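Local coordinates for lumazine protein (Photobacterium kishitanii, PDB 3A35) that acts as an antenna in bacterial bioluminescence, carrying a lumazine or flavin chromophore and shifting the light emitted by luciferase to shorter wavelength, at residues V41-L49 with F61-F72; I102-N110 with Y121-I129. All coordinates share one frame; numbering follows the deposited sequence.

Contact 1 (V41-L49 with F61-F72); sequences VMLVNGCSL and FDIDQAINTTTF. With RBF (riboflavin), chain C.
Leu-49 reaches between two phenylalanine rings, its CB 3.4 Å from CD1 of Phe-61 and its CD1 3.6 Å from CZ of Phe-72. Its second methyl, CD2, comes 3.4 Å from riboflavin N3. Val-44 splits its branches in a similar way: CG2 sits over one face of the Phe-61 ring as a CH-pi contact, 4.1 Å from the centroid, while CG1, anti to the backbone N (chi1 178°), meets the Phe-72 ring at its edge. Met-42 SD lies at the edge of Phe-61, a Met-aromatic contact. Cys-47 likewise brings its CB to the edge of Phe-72. These residues belong to the N-terminal six-stranded antiparallel barrel, where Val-41, strand 47-49 and the loop after strand 58-63 frame the chromophore pocket. Most of the polar grip on the flavin comes from the backbone. Asp-62 O accepts a hydrogen bond from N3 (2.8 Å, 165°), and flavin O2 is gripped by the amides of Asp-64 and Ala-66. Ser-48 O accepts from the ribityl O2'. Over the centre of one Phe-72 face, a water bridges Asn-45 ND2 and Thr-71 OG1, its oxygen 2.7 Å from OG1, while Asn-45 OD1 accepts from Asn-82 N.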
loop_
_atom_site.group_PDB
_atom_site.type_symbol
_atom_site.label_atom_id
_atom_site.label_comp_id
_atom_site.label_asym_id
_atom_site.label_seq_id
_atom_site.Cartn_x
_atom_site.Cartn_y
_atom_site.Cartn_z
ATOM N N VAL A 41 -2.583 8.646 -12.385
ATOM C CA VAL A 41 -2.549 7.244 -11.982
ATOM C C VAL A 41 -1.419 7.198 -10.968
ATOM O O VAL A 41 -0.266 7.495 -11.233
ATOM C CB VAL A 41 -2.248 6.306 -13.177
ATOM C CG1 VAL A 41 -2.117 4.893 -12.628
ATOM C CG2 VAL A 41 -3.437 6.339 -14.081
ATOM N N MET A 42 -1.698 6.837 -9.725
ATOM C CA MET A 42 -0.739 6.850 -8.606
ATOM C C MET A 42 -1.011 5.688 -7.738
ATOM O O MET A 42 -2.057 4.921 -7.934
ATOM C CB MET A 42 -0.831 8.149 -7.784
ATOM C CG MET A 42 -2.270 8.311 -7.151
ATOM S SD MET A 42 -2.388 9.789 -6.108
ATOM C CE MET A 42 -1.280 9.365 -4.768
ATOM N N LEU A 43 -0.100 5.424 -6.813
ATOM C CA LEU A 43 -0.324 4.305 -5.851
ATOM C C LEU A 43 -1.003 4.734 -4.568
ATOM O O LEU A 43 -0.575 5.654 -3.883
ATOM C CB LEU A 43 1.004 3.637 -5.468
ATOM C CG LEU A 43 1.802 3.132 -6.670
ATOM C CD1 LEU A 43 2.987 2.305 -6.079
ATOM C CD2 LEU A 43 1.000 2.230 -7.616
ATOM N N VAL A 44 -2.071 3.992 -4.267
ATOM C CA VAL A 44 -2.765 4.187 -2.993
ATOM C C VAL A 44 -2.704 2.828 -2.279
ATOM O O VAL A 44 -3.148 1.791 -2.813
ATOM C CB VAL A 44 -4.256 4.532 -3.256
ATOM C CG1 VAL A 44 -4.936 4.686 -1.823
ATOM C CG2 VAL A 44 -4.352 5.812 -4.014
ATOM N N ASN A 45 -2.010 2.814 -1.129
ATOM C CA ASN A 45 -1.695 1.519 -0.558
ATOM C C ASN A 45 -1.105 0.539 -1.520
ATOM O O ASN A 45 -1.304 -0.707 -1.498
ATOM C CB ASN A 45 -2.853 0.824 0.133
ATOM C CG ASN A 45 -3.234 1.439 1.480
ATOM O OD1 ASN A 45 -2.431 2.081 2.137
ATOM N ND2 ASN A 45 -4.461 1.152 1.939
ATOM N N GLY A 46 -0.182 1.060 -2.375
ATOM C CA GLY A 46 0.554 0.199 -3.327
ATOM C C GLY A 46 -0.251 -0.184 -4.521
ATOM O O GLY A 46 0.322 -0.843 -5.465
ATOM N N CYS A 47 -1.522 0.245 -4.653
ATOM C CA CYS A 47 -2.330 -0.163 -5.810
ATOM C C CYS A 47 -2.439 1.016 -6.795
ATOM O O CYS A 47 -2.820 2.102 -6.415
ATOM C CB CYS A 47 -3.718 -0.444 -5.284
ATOM S SG CYS A 47 -4.884 -1.090 -6.541
ATOM N N SER A 48 -2.202 0.718 -8.090
ATOM C CA SER A 48 -2.421 1.744 -9.081
ATOM C C SER A 48 -3.945 2.048 -9.170
ATOM O O SER A 48 -4.736 1.166 -9.507
ATOM C CB SER A 48 -1.926 1.315 -10.455
ATOM O OG SER A 48 -0.492 1.365 -10.512
ATOM N N LEU A 49 -4.280 3.328 -9.024
ATOM C CA LEU A 49 -5.658 3.867 -9.154
ATOM C C LEU A 49 -5.599 5.179 -9.883
ATOM O O LEU A 49 -4.600 5.906 -9.855
ATOM C CB LEU A 49 -6.355 4.082 -7.781
ATOM C CG LEU A 49 -6.469 2.842 -6.897
ATOM C CD1 LEU A 49 -7.081 3.247 -5.538
ATOM C CD2 LEU A 49 -7.373 1.741 -7.547
ATOM N N PHE A 61 -11.319 8.286 -5.994
ATOM C CA PHE A 61 -10.948 7.135 -6.820
ATOM C C PHE A 61 -12.092 6.199 -6.867
ATOM O O PHE A 61 -12.769 5.953 -5.867
ATOM C CB PHE A 61 -9.722 6.352 -6.167
ATOM C CG PHE A 61 -8.486 7.184 -5.989
ATOM C CD1 PHE A 61 -7.532 7.233 -7.036
ATOM C CD2 PHE A 61 -8.291 7.910 -4.844
ATOM C CE1 PHE A 61 -6.403 7.994 -6.916
ATOM C CE2 PHE A 61 -7.080 8.721 -4.719
ATOM C CZ PHE A 61 -6.177 8.729 -5.736
ATOM N N ASP A 62 -12.309 5.549 -8.022
ATOM C CA ASP A 62 -13.174 4.368 -8.068
ATOM C C ASP A 62 -12.423 3.052 -7.982
ATOM O O ASP A 62 -11.401 2.910 -8.790
ATOM C CB ASP A 62 -13.974 4.445 -9.391
ATOM C CG ASP A 62 -15.053 5.441 -9.394
ATOM O OD1 ASP A 62 -15.700 5.647 -8.328
ATOM O OD2 ASP A 62 -15.436 6.053 -10.442
ATOM N N ILE A 63 -12.815 2.188 -7.099
ATOM C CA ILE A 63 -12.164 0.909 -6.970
ATOM C C ILE A 63 -13.180 -0.054 -7.604
ATOM O O ILE A 63 -14.271 -0.253 -7.094
ATOM C CB ILE A 63 -11.898 0.568 -5.484
ATOM C CG1 ILE A 63 -10.898 1.672 -4.892
ATOM C CG2 ILE A 63 -11.189 -0.777 -5.324
ATOM C CD1 ILE A 63 -11.501 2.619 -4.093
ATOM N N ASP A 64 -12.739 -0.681 -8.698
ATOM C CA ASP A 64 -13.627 -1.590 -9.503
ATOM C C ASP A 64 -12.771 -2.786 -9.898
ATOM O O ASP A 64 -12.890 -3.839 -9.350
ATOM C CB ASP A 64 -14.288 -0.827 -10.629
ATOM C CG ASP A 64 -13.434 0.155 -11.362
ATOM O OD1 ASP A 64 -12.211 0.043 -11.611
ATOM O OD2 ASP A 64 -13.997 1.174 -11.890
ATOM N N GLN A 65 -11.843 -2.507 -10.872
ATOM C CA GLN A 65 -10.980 -3.593 -11.265
ATOM C C GLN A 65 -10.209 -4.218 -10.134
ATOM O O GLN A 65 -9.917 -5.376 -10.056
ATOM C CB GLN A 65 -10.066 -3.018 -12.289
ATOM C CG GLN A 65 -9.110 -4.048 -12.898
ATOM C CD GLN A 65 -8.197 -3.381 -13.952
ATOM O OE1 GLN A 65 -8.449 -2.306 -14.513
ATOM N NE2 GLN A 65 -7.098 -4.082 -14.168
ATOM N N ALA A 66 -9.828 -3.334 -9.131
ATOM C CA ALA A 66 -9.051 -3.788 -8.039
ATOM C C ALA A 66 -9.800 -4.344 -6.826
ATOM O O ALA A 66 -9.208 -4.800 -5.857
ATOM C CB ALA A 66 -8.220 -2.574 -7.507
ATOM N N ILE A 67 -11.147 -4.393 -6.971
ATOM C CA ILE A 67 -11.980 -4.584 -5.713
ATOM C C ILE A 67 -11.835 -5.978 -5.090
ATOM O O ILE A 67 -12.079 -6.160 -3.884
ATOM C CB ILE A 67 -13.406 -4.254 -6.008
ATOM C CG1 ILE A 67 -14.136 -4.006 -4.683
ATOM C CG2 ILE A 67 -14.092 -5.433 -6.701
ATOM C CD1 ILE A 67 -15.369 -3.264 -4.814
ATOM N N ASN A 68 -11.486 -6.983 -5.887
ATOM C CA ASN A 68 -11.413 -8.376 -5.406
ATOM C C ASN A 68 -10.083 -8.820 -4.948
ATOM O O ASN A 68 -9.913 -9.973 -4.453
ATOM C CB ASN A 68 -11.861 -9.321 -6.551
ATOM C CG ASN A 68 -13.299 -9.087 -6.922
ATOM O OD1 ASN A 68 -13.627 -8.823 -8.065
ATOM N ND2 ASN A 68 -14.150 -9.164 -5.907
ATOM N N THR A 69 -9.007 -7.961 -5.139
ATOM C CA THR A 69 -7.629 -8.433 -4.810
ATOM C C THR A 69 -6.866 -7.410 -3.930
ATOM O O THR A 69 -5.673 -7.503 -3.771
ATOM C CB THR A 69 -6.843 -8.541 -6.150
ATOM O OG1 THR A 69 -7.065 -7.395 -6.942
ATOM C CG2 THR A 69 -7.356 -9.792 -6.920
ATOM N N THR A 70 -7.647 -6.532 -3.285
ATOM C CA THR A 70 -7.064 -5.481 -2.398
ATOM C C THR A 70 -7.912 -5.281 -1.158
ATOM O O THR A 70 -9.037 -5.820 -1.071
ATOM C CB THR A 70 -6.982 -4.093 -3.159
ATOM O OG1 THR A 70 -8.330 -3.721 -3.512
ATOM C CG2 THR A 70 -6.137 -4.208 -4.447
ATOM N N THR A 71 -7.419 -4.457 -0.235
ATOM C CA THR A 71 -8.144 -4.199 1.022
ATOM C C THR A 71 -9.222 -3.181 0.915
ATOM O O THR A 71 -9.951 -2.931 1.943
ATOM C CB THR A 71 -7.108 -3.884 2.113
ATOM O OG1 THR A 71 -6.473 -2.695 1.686
ATOM C CG2 THR A 71 -6.134 -5.002 2.273
ATOM N N PHE A 72 -9.313 -2.437 -0.214
ATOM C CA PHE A 72 -10.214 -1.273 -0.221
ATOM C C PHE A 72 -11.682 -1.563 0.214
ATOM O O PHE A 72 -12.233 -0.753 0.975
ATOM C CB PHE A 72 -10.252 -0.670 -1.593
ATOM C CG PHE A 72 -8.960 0.018 -1.964
ATOM C CD1 PHE A 72 -8.648 1.234 -1.393
ATOM C CD2 PHE A 72 -8.056 -0.575 -2.817
ATOM C CE1 PHE A 72 -7.433 1.874 -1.774
ATOM C CE2 PHE A 72 -6.852 0.056 -3.174
ATOM C CZ PHE A 72 -6.526 1.254 -2.632
HETATM N N1 RBF C . -8.138 -0.446 -10.592
HETATM C C2 RBF C . -9.211 0.160 -10.042
HETATM O O2 RBF C . -10.026 -0.490 -9.315
HETATM N N3 RBF C . -9.464 1.521 -10.165
HETATM C C4 RBF C . -8.583 2.358 -10.893
HETATM O O4 RBF C . -8.855 3.563 -10.968
HETATM C C4A RBF C . -7.522 1.679 -11.520
HETATM N N5 RBF C . -6.663 2.477 -12.369
HETATM C C5A RBF C . -5.598 1.810 -12.973
HETATM C C6 RBF C . -4.851 2.559 -13.889
HETATM C C7 RBF C . -3.793 1.847 -14.520
HETATM C C7M RBF C . -3.008 2.677 -15.577
HETATM C C8 RBF C . -3.482 0.548 -14.258
HETATM C C8M RBF C . -2.326 -0.072 -14.924
HETATM C C9 RBF C . -4.252 -0.199 -13.299
HETATM C C9A RBF C . -5.367 0.425 -12.731
HETATM N N10 RBF C . -6.231 -0.312 -11.852
HETATM C C10 RBF C . -7.321 0.339 -11.336
HETATM C "C1'" RBF C . -6.106 -1.696 -11.651
HETATM C "C2'" RBF C . -5.508 -2.120 -10.324
HETATM O "O2'" RBF C . -4.205 -1.469 -10.156
HETATM C "C3'" RBF C . -5.306 -3.542 -10.266
HETATM O "O3'" RBF C . -6.700 -4.124 -10.495
HETATM C "C4'" RBF C . -4.946 -4.070 -8.867
HETATM O "O4'" RBF C . -3.580 -3.704 -8.566
HETATM C "C5'" RBF C . -5.049 -5.598 -8.773
HETATM O "O5'" RBF C . -4.835 -6.079 -7.445
HETATM O O HOH W 1 -6.060 -0.620 0.064
#

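Contact 2 (I102-N110 with Y121-I129); sequences IKGVATVDN and YIKIPKDLI. With RBF (riboflavin), chain C.
Thr-107 and Lys-123 form an antiparallel hydrogen-bonded pair, in which Lys-123 N gives a firm bond to Thr-107 O (2.9 Å, 159°) and Thr-107 N returns a weak one to Lys-123 O. Further along, Tyr-121 O draws in two consecutive amides: Asp-109 N at 2.7 Å and Asn-110 N in a weak bond. Tyr-121 N closes the set by donating to Asn-110 O at 2.9 Å. At the other end of 102-110, Ile-102 meets the ribityl chain of riboflavin with its backbone: N donates to O4' and O accepts from O5', the latter at 2.6 Å. Asp-109 and Asn-110 both facing Tyr-121 make a classic beta bulge, which shifts the register by one. It lies in the hairpin of strands 104-114 and 117-123, neighbours in the C-terminal six-stranded antiparallel barrel that repeats the strand order of the N-terminal one. On the bulge itself, the Asn-110 side chain extends with CG anti to the backbone N (chi1 178°) and runs alongside Tyr-121, pointing the same way. Its amide is only 20° from the ring plane, with OD1 3.6 Å from CD2, and Asn-110 O lies in that plane at the ring edge; Phe-156 stacks on the tyrosine. Asp-109 and Lys-123 carry opposite charges near each other, but OD1 and NZ stay beyond salt-bridge distance. Toward the open end of the hairpin, apolar packing takes over. Ala-106 CB is 3.6 Å from Ile-122 CG2 and also touches Ile-124 CD1 and the Pro-125 ring, whose CG comes to 3.4 Å from Val-105 O. Leu-128 CD1 lies against Gly-104 and Val-105.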
loop_
_atom_site.group_PDB
_atom_site.type_symbol
_atom_site.label_atom_id
_atom_site.label_comp_id
_atom_site.label_asym_id
_atom_site.label_seq_id
_atom_site.Cartn_x
_atom_site.Cartn_y
_atom_site.Cartn_z
ATOM N N ILE A 102 -1.365 -5.106 -7.384
ATOM C CA ILE A 102 -1.333 -5.896 -6.193
ATOM C C ILE A 102 -1.749 -7.369 -6.524
ATOM O O ILE A 102 -2.733 -7.612 -7.180
ATOM C CB ILE A 102 -2.371 -5.271 -5.178
ATOM C CG1 ILE A 102 -1.937 -3.822 -4.758
ATOM C CG2 ILE A 102 -2.665 -6.160 -4.036
ATOM C CD1 ILE A 102 -0.553 -3.844 -4.155
ATOM N N LYS A 103 -0.958 -8.237 -5.999
ATOM C CA LYS A 103 -1.186 -9.712 -6.202
ATOM C C LYS A 103 -2.299 -10.211 -5.350
ATOM O O LYS A 103 -2.970 -11.203 -5.759
ATOM C CB LYS A 103 0.095 -10.442 -5.923
ATOM C CG LYS A 103 1.179 -9.967 -6.843
ATOM C CD LYS A 103 0.744 -9.734 -8.307
ATOM C CE LYS A 103 1.995 -9.447 -9.157
ATOM N NZ LYS A 103 1.668 -8.642 -10.384
ATOM N N GLY A 104 -2.502 -9.702 -4.151
ATOM C CA GLY A 104 -3.669 -10.123 -3.387
ATOM C C GLY A 104 -3.484 -9.611 -1.961
ATOM O O GLY A 104 -2.529 -8.870 -1.627
ATOM N N VAL A 105 -4.438 -9.916 -1.095
ATOM C CA VAL A 105 -4.433 -9.537 0.278
ATOM C C VAL A 105 -3.740 -10.568 1.137
ATOM O O VAL A 105 -3.925 -11.791 0.973
ATOM C CB VAL A 105 -5.848 -9.313 0.719
ATOM C CG1 VAL A 105 -5.920 -8.957 2.160
ATOM C CG2 VAL A 105 -6.500 -8.188 -0.000
ATOM N N ALA A 106 -3.003 -10.094 2.082
ATOM C CA ALA A 106 -2.446 -10.973 3.201
ATOM C C ALA A 106 -2.731 -10.392 4.542
ATOM O O ALA A 106 -3.330 -9.290 4.666
ATOM C CB ALA A 106 -0.958 -11.238 2.993
ATOM N N THR A 107 -2.335 -11.018 5.678
ATOM C CA THR A 107 -2.820 -10.564 6.968
ATOM C C THR A 107 -1.663 -10.558 7.931
ATOM O O THR A 107 -0.896 -11.551 7.999
ATOM C CB THR A 107 -3.898 -11.551 7.469
ATOM O OG1 THR A 107 -4.968 -11.515 6.528
ATOM C CG2 THR A 107 -4.479 -11.130 8.795
ATOM N N VAL A 108 -1.537 -9.537 8.699
ATOM C CA VAL A 108 -0.445 -9.371 9.716
ATOM C C VAL A 108 -0.667 -10.481 10.780
ATOM O O VAL A 108 -1.708 -10.541 11.442
ATOM C CB VAL A 108 -0.477 -8.025 10.307
ATOM C CG1 VAL A 108 0.498 -7.884 11.476
ATOM C CG2 VAL A 108 -0.176 -6.971 9.228
ATOM N N ASP A 109 0.383 -11.278 10.985
ATOM C CA ASP A 109 0.368 -12.350 12.014
ATOM C C ASP A 109 0.821 -11.727 13.348
ATOM O O ASP A 109 0.396 -12.184 14.451
ATOM C CB ASP A 109 1.359 -13.445 11.635
ATOM C CG ASP A 109 1.600 -14.476 12.793
ATOM O OD1 ASP A 109 0.756 -15.384 12.914
ATOM O OD2 ASP A 109 2.566 -14.352 13.598
ATOM N N ASN A 110 1.776 -10.809 13.367
ATOM C CA ASN A 110 2.433 -10.316 14.551
ATOM C C ASN A 110 3.208 -9.032 14.182
ATOM O O ASN A 110 3.730 -8.888 12.995
ATOM C CB ASN A 110 3.417 -11.439 15.038
ATOM C CG ASN A 110 4.219 -11.066 16.236
ATOM O OD1 ASN A 110 5.420 -11.462 16.397
ATOM N ND2 ASN A 110 3.559 -10.334 17.152
ATOM N N TYR A 121 5.376 -9.419 10.612
ATOM C CA TYR A 121 5.198 -10.816 10.196
ATOM C C TYR A 121 3.863 -10.987 9.525
ATOM O O TYR A 121 2.834 -10.692 10.137
ATOM C CB TYR A 121 5.263 -11.771 11.443
ATOM C CG TYR A 121 6.589 -11.617 12.184
ATOM C CD1 TYR A 121 7.659 -12.441 11.883
ATOM C CD2 TYR A 121 6.767 -10.631 13.132
ATOM C CE1 TYR A 121 8.910 -12.303 12.543
ATOM C CE2 TYR A 121 8.024 -10.416 13.770
ATOM C CZ TYR A 121 9.065 -11.277 13.488
ATOM O OH TYR A 121 10.309 -11.036 14.159
ATOM N N ILE A 122 3.902 -11.420 8.283
ATOM C CA ILE A 122 2.718 -11.379 7.463
ATOM C C ILE A 122 2.419 -12.795 7.011
ATOM O O ILE A 122 3.280 -13.413 6.423
ATOM C CB ILE A 122 2.933 -10.452 6.217
ATOM C CG1 ILE A 122 3.293 -8.987 6.664
ATOM C CG2 ILE A 122 1.665 -10.552 5.316
ATOM C CD1 ILE A 122 3.359 -7.960 5.602
ATOM N N LYS A 123 1.222 -13.305 7.245
ATOM C CA LYS A 123 0.863 -14.644 6.814
ATOM C C LYS A 123 0.301 -14.606 5.399
ATOM O O LYS A 123 -0.720 -13.888 5.144
ATOM C CB LYS A 123 -0.136 -15.293 7.799
ATOM C CG LYS A 123 -0.417 -16.720 7.480
ATOM C CD LYS A 123 -1.320 -17.376 8.593
ATOM C CE LYS A 123 -0.477 -17.636 9.829
ATOM N NZ LYS A 123 -1.155 -18.481 10.875
ATOM N N ILE A 124 0.835 -15.418 4.494
ATOM C CA ILE A 124 0.510 -15.391 3.081
ATOM C C ILE A 124 -0.564 -16.462 2.864
ATOM O O ILE A 124 -0.323 -17.624 3.281
ATOM C CB ILE A 124 1.766 -15.592 2.222
ATOM C CG1 ILE A 124 2.853 -14.494 2.507
ATOM C CG2 ILE A 124 1.365 -15.728 0.725
ATOM C CD1 ILE A 124 2.484 -12.945 2.372
ATOM N N PRO A 125 -1.771 -16.144 2.382
ATOM C CA PRO A 125 -2.748 -17.241 2.220
ATOM C C PRO A 125 -2.336 -18.118 1.033
ATOM O O PRO A 125 -1.466 -17.706 0.245
ATOM C CB PRO A 125 -4.066 -16.523 1.974
ATOM C CG PRO A 125 -3.651 -15.171 1.460
ATOM C CD PRO A 125 -2.340 -14.821 2.021
ATOM N N LYS A 126 -2.896 -19.350 0.962
ATOM C CA LYS A 126 -2.327 -20.363 0.058
ATOM C C LYS A 126 -2.566 -19.966 -1.408
ATOM O O LYS A 126 -1.745 -20.252 -2.286
ATOM C CB LYS A 126 -2.895 -21.780 0.294
ATOM C CG LYS A 126 -3.046 -22.272 1.766
ATOM C CD LYS A 126 -2.900 -23.816 1.906
ATOM C CE LYS A 126 -3.428 -24.638 0.676
ATOM N NZ LYS A 126 -3.570 -26.129 1.016
ATOM N N ASP A 127 -3.678 -19.305 -1.667
ATOM C CA ASP A 127 -3.916 -18.938 -3.033
ATOM C C ASP A 127 -3.457 -17.553 -3.416
ATOM O O ASP A 127 -4.055 -16.914 -4.286
ATOM C CB ASP A 127 -5.347 -19.231 -3.437
ATOM C CG ASP A 127 -5.410 -20.404 -4.339
ATOM O OD1 ASP A 127 -5.627 -20.121 -5.550
ATOM O OD2 ASP A 127 -5.134 -21.559 -3.871
ATOM N N LEU A 128 -2.397 -17.101 -2.750
ATOM C CA LEU A 128 -1.534 -16.073 -3.256
ATOM C C LEU A 128 -0.201 -16.793 -3.410
ATOM O O LEU A 128 0.415 -17.153 -2.422
ATOM C CB LEU A 128 -1.439 -14.887 -2.255
ATOM C CG LEU A 128 -0.574 -13.614 -2.498
ATOM C CD1 LEU A 128 -0.714 -12.550 -1.386
ATOM C CD2 LEU A 128 0.927 -13.979 -2.634
ATOM N N ILE A 129 0.274 -17.070 -4.614
ATOM C CA ILE A 129 -0.339 -16.795 -5.909
ATOM C C ILE A 129 0.906 -17.209 -6.721
ATOM O O ILE A 129 0.853 -18.174 -7.477
ATOM C CB ILE A 129 -0.896 -15.276 -6.048
ATOM C CG1 ILE A 129 -2.314 -15.168 -6.690
ATOM C CG2 ILE A 129 0.085 -14.292 -6.780
ATOM C CD1 ILE A 129 -3.085 -16.420 -6.960
HETATM N N1 RBF C . -8.138 -0.446 -10.592
HETATM C C2 RBF C . -9.211 0.160 -10.042
HETATM O O2 RBF C . -10.026 -0.490 -9.315
HETATM N N3 RBF C . -9.464 1.521 -10.165
HETATM C C4 RBF C . -8.583 2.358 -10.893
HETATM O O4 RBF C . -8.855 3.563 -10.968
HETATM C C4A RBF C . -7.522 1.679 -11.520
HETATM N N5 RBF C . -6.663 2.477 -12.369
HETATM C C5A RBF C . -5.598 1.810 -12.973
HETATM C C6 RBF C . -4.851 2.559 -13.889
HETATM C C7 RBF C . -3.793 1.847 -14.520
HETATM C C7M RBF C . -3.008 2.677 -15.577
HETATM C C8 RBF C . -3.482 0.548 -14.258
HETATM C C8M RBF C . -2.326 -0.072 -14.924
HETATM C C9 RBF C . -4.252 -0.199 -13.299
HETATM C C9A RBF C . -5.367 0.425 -12.731
HETATM N N10 RBF C . -6.231 -0.312 -11.852
HETATM C C10 RBF C . -7.321 0.339 -11.336
HETATM C "C1'" RBF C . -6.106 -1.696 -11.651
HETATM C "C2'" RBF C . -5.508 -2.120 -10.324
HETATM O "O2'" RBF C . -4.205 -1.469 -10.156
HETATM C "C3'" RBF C . -5.306 -3.542 -10.266
HETATM O "O3'" RBF C . -6.700 -4.124 -10.495
HETATM C "C4'" RBF C . -4.946 -4.070 -8.867
HETATM O "O4'" RBF C . -3.580 -3.704 -8.566
HETATM C "C5'" RBF C . -5.049 -5.598 -8.773
HETATM O "O5'" RBF C . -4.835 -6.079 -7.445
#

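Overall arrangement
The two contacts occupy different barrels of the same strand order, and each joins parts of a hairpin: strands 47-55 and 58-63 in contact 1, strands 104-114 and 117-123 in contact 2. Contact 1 is buried and has no direct hydrogen bond between its segments; aromatic and aliphatic packing holds them, while their backbones bind the flavin. Contact 2 is partly buried, knitted by main-chain bonds, with polar and charged side chains toward the surface. Their centres are about 17 Å apart, yet they meet where Ile-102 packs on Gly-46, Cys-47 and Thr-69, and Val-105 on Thr-70. Riboflavin spans this junction: contact 1 holds the ring system and shares the ribityl chain with Ile-102 of contact 2.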